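Local coordinates for Lmo0651 protein (Listeria monocytogenes serovar 1/2a, PDB 6EP3) that controls expression of the Agr system and mediates virulence, as a GntR-family transcription factor that probably binds specific regulatory DNA, at residues 11-16 / 52-57; 29-34 / 66-71. One frame throughout, in Å; residues are numbered along the deposited sequence.

Contact 1. Residues 11-16 / 52-57; sequences MVYNLL and ATLTAQ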
loop_
_atom_site.group_PDB
_atom_site.type_symbol
_atom_site.label_atom_id
_atom_site.label_comp_id
_atom_site.label_asym_id
_atom_site.label_seq_id
_atom_site.Cartn_x
_atom_site.Cartn_y
_atom_site.Cartn_z
ATOM N N MET B 11 -6.505 -23.460 -2.929
ATOM C CA MET B 11 -7.477 -23.841 -3.949
ATOM C C MET B 11 -8.695 -22.933 -3.889
ATOM O O MET B 11 -9.006 -22.220 -4.850
ATOM C CB MET B 11 -7.896 -25.303 -3.770
ATOM C CG MET B 11 -9.146 -25.673 -4.562
ATOM S SD MET B 11 -9.774 -27.328 -4.211
ATOM C CE MET B 11 -8.743 -28.315 -5.297
ATOM N N VAL B 12 -9.373 -22.927 -2.740
ATOM C CA VAL B 12 -10.594 -22.138 -2.609
ATOM C C VAL B 12 -10.298 -20.688 -2.951
ATOM O O VAL B 12 -10.966 -20.076 -3.796
ATOM C CB VAL B 12 -11.171 -22.276 -1.190
ATOM C CG1 VAL B 12 -12.175 -21.167 -0.913
ATOM C CG2 VAL B 12 -11.809 -23.633 -1.015
ATOM N N TYR B 13 -9.236 -20.145 -2.345
ATOM C CA TYR B 13 -8.780 -18.803 -2.675
ATOM C C TYR B 13 -8.714 -18.632 -4.185
ATOM O O TYR B 13 -9.447 -17.820 -4.768
ATOM C CB TYR B 13 -7.418 -18.542 -2.025
ATOM C CG TYR B 13 -6.772 -17.234 -2.428
ATOM C CD1 TYR B 13 -7.030 -16.070 -1.722
ATOM C CD2 TYR B 13 -5.888 -17.166 -3.502
ATOM C CE1 TYR B 13 -6.444 -14.872 -2.077
ATOM C CE2 TYR B 13 -5.296 -15.970 -3.864
ATOM C CZ TYR B 13 -5.581 -14.825 -3.148
ATOM O OH TYR B 13 -4.996 -13.631 -3.500
ATOM N N ASN B 14 -7.884 -19.453 -4.834
ATOM C CA ASN B 14 -7.720 -19.354 -6.278
ATOM C C ASN B 14 -9.067 -19.437 -6.977
ATOM O O ASN B 14 -9.386 -18.607 -7.835
ATOM C CB ASN B 14 -6.773 -20.444 -6.777
ATOM C CG ASN B 14 -5.319 -20.077 -6.579
ATOM O OD1 ASN B 14 -4.744 -20.316 -5.516
ATOM N ND2 ASN B 14 -4.718 -19.478 -7.599
ATOM N N LEU B 15 -9.892 -20.409 -6.577
ATOM C CA LEU B 15 -11.218 -20.545 -7.164
ATOM C C LEU B 15 -11.966 -19.222 -7.084
ATOM O O LEU B 15 -12.385 -18.661 -8.106
ATOM C CB LEU B 15 -11.988 -21.659 -6.454
ATOM C CG LEU B 15 -11.698 -23.071 -6.971
ATOM C CD1 LEU B 15 -12.561 -24.098 -6.252
ATOM C CD2 LEU B 15 -11.892 -23.153 -8.479
ATOM N N LEU B 16 -12.082 -18.677 -5.869
ATOM C CA LEU B 16 -12.762 -17.401 -5.707
ATOM C C LEU B 16 -12.112 -16.332 -6.572
ATOM O O LEU B 16 -12.805 -15.575 -7.264
ATOM C CB LEU B 16 -12.752 -16.989 -4.236
ATOM C CG LEU B 16 -13.761 -15.913 -3.839
ATOM C CD1 LEU B 16 -15.167 -16.371 -4.183
ATOM C CD2 LEU B 16 -13.647 -15.590 -2.359
ATOM N N ALA B 52 -10.906 -13.095 3.883
ATOM C CA ALA B 52 -10.057 -12.242 4.706
ATOM C C ALA B 52 -8.810 -11.831 3.938
ATOM O O ALA B 52 -8.468 -10.644 3.871
ATOM C CB ALA B 52 -9.687 -12.963 6.003
ATOM N N THR B 53 -8.152 -12.802 3.299
ATOM C CA THR B 53 -6.967 -12.486 2.513
ATOM C C THR B 53 -7.294 -11.479 1.421
ATOM O O THR B 53 -6.577 -10.486 1.247
ATOM C CB THR B 53 -6.373 -13.764 1.922
ATOM O OG1 THR B 53 -6.134 -14.703 2.979
ATOM C CG2 THR B 53 -5.058 -13.466 1.220
ATOM N N LEU B 54 -8.409 -11.678 0.715
ATOM C CA LEU B 54 -8.750 -10.737 -0.343
ATOM C C LEU B 54 -9.230 -9.401 0.200
ATOM O O LEU B 54 -9.228 -8.412 -0.540
ATOM C CB LEU B 54 -9.801 -11.335 -1.274
ATOM C CG LEU B 54 -9.411 -12.649 -1.947
ATOM C CD1 LEU B 54 -10.639 -13.419 -2.362
ATOM C CD2 LEU B 54 -8.555 -12.340 -3.154
ATOM N N THR B 55 -9.595 -9.332 1.481
ATOM C CA THR B 55 -9.821 -8.022 2.080
ATOM C C THR B 55 -8.499 -7.347 2.412
ATOM O O THR B 55 -8.399 -6.118 2.342
ATOM C CB THR B 55 -10.695 -8.143 3.334
ATOM O OG1 THR B 55 -11.868 -8.906 3.028
ATOM C CG2 THR B 55 -11.125 -6.765 3.815
ATOM N N ALA B 56 -7.474 -8.134 2.754
ATOM C CA ALA B 56 -6.155 -7.573 3.011
ATOM C C ALA B 56 -5.509 -7.028 1.745
ATOM O O ALA B 56 -4.626 -6.168 1.835
ATOM C CB ALA B 56 -5.249 -8.628 3.648
ATOM N N GLN B 57 -5.935 -7.499 0.574
ATOM C CA GLN B 57 -5.384 -7.057 -0.698
ATOM C C GLN B 57 -6.224 -5.970 -1.352
ATOM O O GLN B 57 -5.926 -5.561 -2.479
ATOM C CB GLN B 57 -5.237 -8.249 -1.649
ATOM C CG GLN B 57 -4.360 -9.373 -1.113
ATOM C CD GLN B 57 -4.423 -10.631 -1.961
ATOM O OE1 GLN B 57 -5.481 -10.997 -2.472
ATOM N NE2 GLN B 57 -3.283 -11.292 -2.125
#

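Contact 2. Residues 29-34 / 66-71; sequences EHLAEE and SGAVLN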
loop_
_atom_site.group_PDB
_atom_site.type_symbol
_atom_site.label_atom_id
_atom_site.label_comp_id
_atom_site.label_asym_id
_atom_site.label_seq_id
_atom_site.Cartn_x
_atom_site.Cartn_y
_atom_site.Cartn_z
ATOM N N GLU B 29 -20.919 -6.386 -5.920
ATOM C CA GLU B 29 -21.795 -7.491 -5.563
ATOM C C GLU B 29 -21.435 -8.017 -4.180
ATOM O O GLU B 29 -20.256 -8.136 -3.834
ATOM C CB GLU B 29 -21.700 -8.610 -6.602
ATOM C CG GLU B 29 -22.359 -9.912 -6.189
ATOM C CD GLU B 29 -22.138 -11.017 -7.201
ATOM O OE1 GLU B 29 -21.448 -10.769 -8.211
ATOM O OE2 GLU B 29 -22.656 -12.133 -6.985
ATOM N N HIS B 30 -22.460 -8.311 -3.383
ATOM C CA HIS B 30 -22.263 -8.894 -2.063
ATOM C C HIS B 30 -21.939 -10.374 -2.218
ATOM O O HIS B 30 -22.706 -11.121 -2.835
ATOM C CB HIS B 30 -23.509 -8.700 -1.201
ATOM C CG HIS B 30 -24.025 -7.293 -1.190
ATOM N ND1 HIS B 30 -24.756 -6.758 -2.229
ATOM C CD2 HIS B 30 -23.915 -6.313 -0.263
ATOM C CE1 HIS B 30 -25.072 -5.508 -1.944
ATOM N NE2 HIS B 30 -24.574 -5.213 -0.756
ATOM N N LEU B 31 -20.805 -10.797 -1.666
ATOM C CA LEU B 31 -20.390 -12.191 -1.773
ATOM C C LEU B 31 -21.331 -13.078 -0.968
ATOM O O LEU B 31 -21.490 -12.892 0.243
ATOM C CB LEU B 31 -18.949 -12.358 -1.295
ATOM C CG LEU B 31 -17.831 -11.744 -2.144
ATOM C CD1 LEU B 31 -18.159 -11.856 -3.622
ATOM C CD2 LEU B 31 -17.546 -10.298 -1.763
ATOM N N ALA B 32 -21.961 -14.039 -1.642
ATOM C CA ALA B 32 -22.837 -15.007 -0.983
ATOM C C ALA B 32 -21.967 -16.124 -0.425
ATOM O O ALA B 32 -21.778 -17.168 -1.050
ATOM C CB ALA B 32 -23.881 -15.540 -1.955
ATOM N N GLU B 33 -21.440 -15.897 0.783
ATOM C CA GLU B 33 -20.498 -16.836 1.384
ATOM C C GLU B 33 -21.106 -18.221 1.537
ATOM O O GLU B 33 -20.399 -19.229 1.422
ATOM C CB GLU B 33 -20.025 -16.298 2.734
ATOM C CG GLU B 33 -19.387 -14.926 2.630
ATOM C CD GLU B 33 -18.717 -14.484 3.914
ATOM O OE1 GLU B 33 -18.590 -15.316 4.838
ATOM O OE2 GLU B 33 -18.310 -13.306 3.992
ATOM N N GLU B 34 -22.411 -18.291 1.795
ATOM C CA GLU B 34 -23.067 -19.578 1.982
ATOM C C GLU B 34 -23.226 -20.308 0.654
ATOM O O GLU B 34 -22.972 -21.514 0.567
ATOM C CB GLU B 34 -24.429 -19.370 2.648
ATOM C CG GLU B 34 -24.473 -18.194 3.624
ATOM C CD GLU B 34 -24.687 -16.848 2.936
ATOM O OE1 GLU B 34 -25.227 -16.830 1.808
ATOM O OE2 GLU B 34 -24.298 -15.814 3.520
ATOM N N SER B 66 -23.715 -4.599 5.357
ATOM C CA SER B 66 -24.123 -5.504 4.288
ATOM C C SER B 66 -23.468 -6.876 4.379
ATOM O O SER B 66 -24.135 -7.901 4.209
ATOM C CB SER B 66 -23.810 -4.882 2.924
ATOM O OG SER B 66 -22.570 -4.198 2.947
ATOM N N GLY B 67 -22.165 -6.907 4.646
ATOM C CA GLY B 67 -21.361 -8.094 4.464
ATOM C C GLY B 67 -20.125 -7.742 3.673
ATOM O O GLY B 67 -19.683 -6.590 3.661
ATOM N N ALA B 68 -19.538 -8.745 3.020
ATOM C CA ALA B 68 -18.363 -8.511 2.194
ATOM C C ALA B 68 -18.811 -8.141 0.786
ATOM O O ALA B 68 -19.652 -8.824 0.192
ATOM C CB ALA B 68 -17.464 -9.747 2.159
ATOM N N VAL B 69 -18.248 -7.055 0.263
ATOM C CA VAL B 69 -18.566 -6.552 -1.067
ATOM C C VAL B 69 -17.296 -6.578 -1.905
ATOM O O VAL B 69 -16.194 -6.352 -1.397
ATOM C CB VAL B 69 -19.163 -5.128 -1.026
ATOM C CG1 VAL B 69 -19.871 -4.806 -2.335
ATOM C CG2 VAL B 69 -20.114 -4.984 0.157
ATOM N N LEU B 70 -17.454 -6.837 -3.197
ATOM C CA LEU B 70 -16.321 -6.942 -4.107
ATOM C C LEU B 70 -16.100 -5.600 -4.792
ATOM O O LEU B 70 -17.054 -4.970 -5.263
ATOM C CB LEU B 70 -16.546 -8.043 -5.144
ATOM C CG LEU B 70 -15.547 -8.037 -6.304
ATOM C CD1 LEU B 70 -14.218 -8.625 -5.846
ATOM C CD2 LEU B 70 -16.097 -8.811 -7.491
ATOM N N ASN B 71 -14.847 -5.164 -4.834
ATOM C CA ASN B 71 -14.489 -3.853 -5.352
ATOM C C ASN B 71 -14.274 -3.902 -6.861
ATOM O O ASN B 71 -14.190 -4.969 -7.474
ATOM C CB ASN B 71 -13.236 -3.325 -4.654
ATOM C CG ASN B 71 -13.452 -3.087 -3.175
ATOM O OD1 ASN B 71 -14.521 -2.642 -2.755
ATOM N ND2 ASN B 71 -12.437 -3.387 -2.374
#

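Contact 1. Residues 11-16 / 52-57
Y13 spans the gap between two helices whose axes stay 11.3 Å apart and cross at -57°, too far for their backbones to touch. Its CG stands anti to the backbone N (chi1 173°), which sends the ring out from helix 8-21 toward the last turn of helix 44-56. There it meets Q57 tip to tip: Y13 OH donates to Q57 OE1 over 2.9 Å, the acceptor lying at the ring edge. The phenol approaches in the plane of the amide, on a lone pair of OE1, while ring and amide planes are turned 63° apart. The extended Q57 side chain thus carries its carbonyl back to the phenol from just beyond the helix end.

Behind the hydroxyl, along the ring, the contact is apolar. L54 crosses the tyrosine obliquely, its CD2 methyl 3.5 Å from Y13 CE1, and T53 adds its CG2 methyl at 3.8 Å from the same CE1 carbon. The other branch of L54 serves the next turn of helix 8-21, where L16 CD2 lies 3.7 Å from L54 CD1, so one leucine fork engages both Y13 and L16. F158 of helix 147-163 touches Y13 and Q57, and L36 of helix 33-40 touches L16. The arrangement is the packing of helix 8-21 on helix 44-56 in the winged helix-turn-helix domain of GntR regulators.

Contact 2. Residues 29-34 / 66-71
Two backbone hydrogen bonds, one on each side of H30, hold the segment before helix 33-40 against strand 67-70. L31 N gives its hydrogen to A68 O at 2.9 Å, nearly along the C=O axis, and the bond is fairly straight (160° at the hydrogen). The second, L70 N to E29 O, is longer at 3.2 Å, with the donor above the carbonyl plane. Together they make a single beta bridge, with H30 and V69 as an antiparallel, non-hydrogen-bonded pair, although the chains run 105° apart from end to end.

The close-packed side belongs to L31. Its CG lies anti to the carbonyl carbon (chi1 -69°), and the CD2 branch folds over the strand, coming within 3.2 Å of A68 O and 4.0 Å of A68 CB. L31 CD2 also lies 4.2 Å from L70 CB, while L25 and V60 touch the same leucine. E33 extends past this apolar patch, OE2 near the A68 methyl, and its OE1 forms a salt bridge with R44.

On the solvent side the contact is looser. The imidazole of the exposed H30 lies alongside V69, pointing the same way, with its CD2 4.0 Å from V69 CG2. S66 CB comes to the edge of the ring, 3.5 Å from H30 CD2. E29 turns its carboxylate elsewhere, to V26 N.

The 67-70 strand pairs antiparallel with strand 60-63 to form the hairpin wing, and the 29-31 segment borders the wing's other edge. Beyond L31, A32 at the N-cap leads into helix 33-40, while E33 reaches L47 and I51 of helix 44-56.

In the fold
Starting from the N terminus, helix 8-21 supplies the first half of contact 1, and the chain then passes through 29-34, the first half of contact 2, into helix 33-40. Helix 44-56 follows and closes contact 1 at 52-57, with 35 residues between its segments; the hairpin of strands 60-63 and 67-70 then closes contact 2 at 66-71, with 31 residues in between. The two loops therefore cross, each beginning or ending within the other. Their centres are 13 Å apart and the nearest atoms about 5 Å, without touching. Contact 1 joins helix 8-21 to helix 44-56, contact 2 the segment leading into helix 33-40 to the wing, and together they tie up the GntR-type domain.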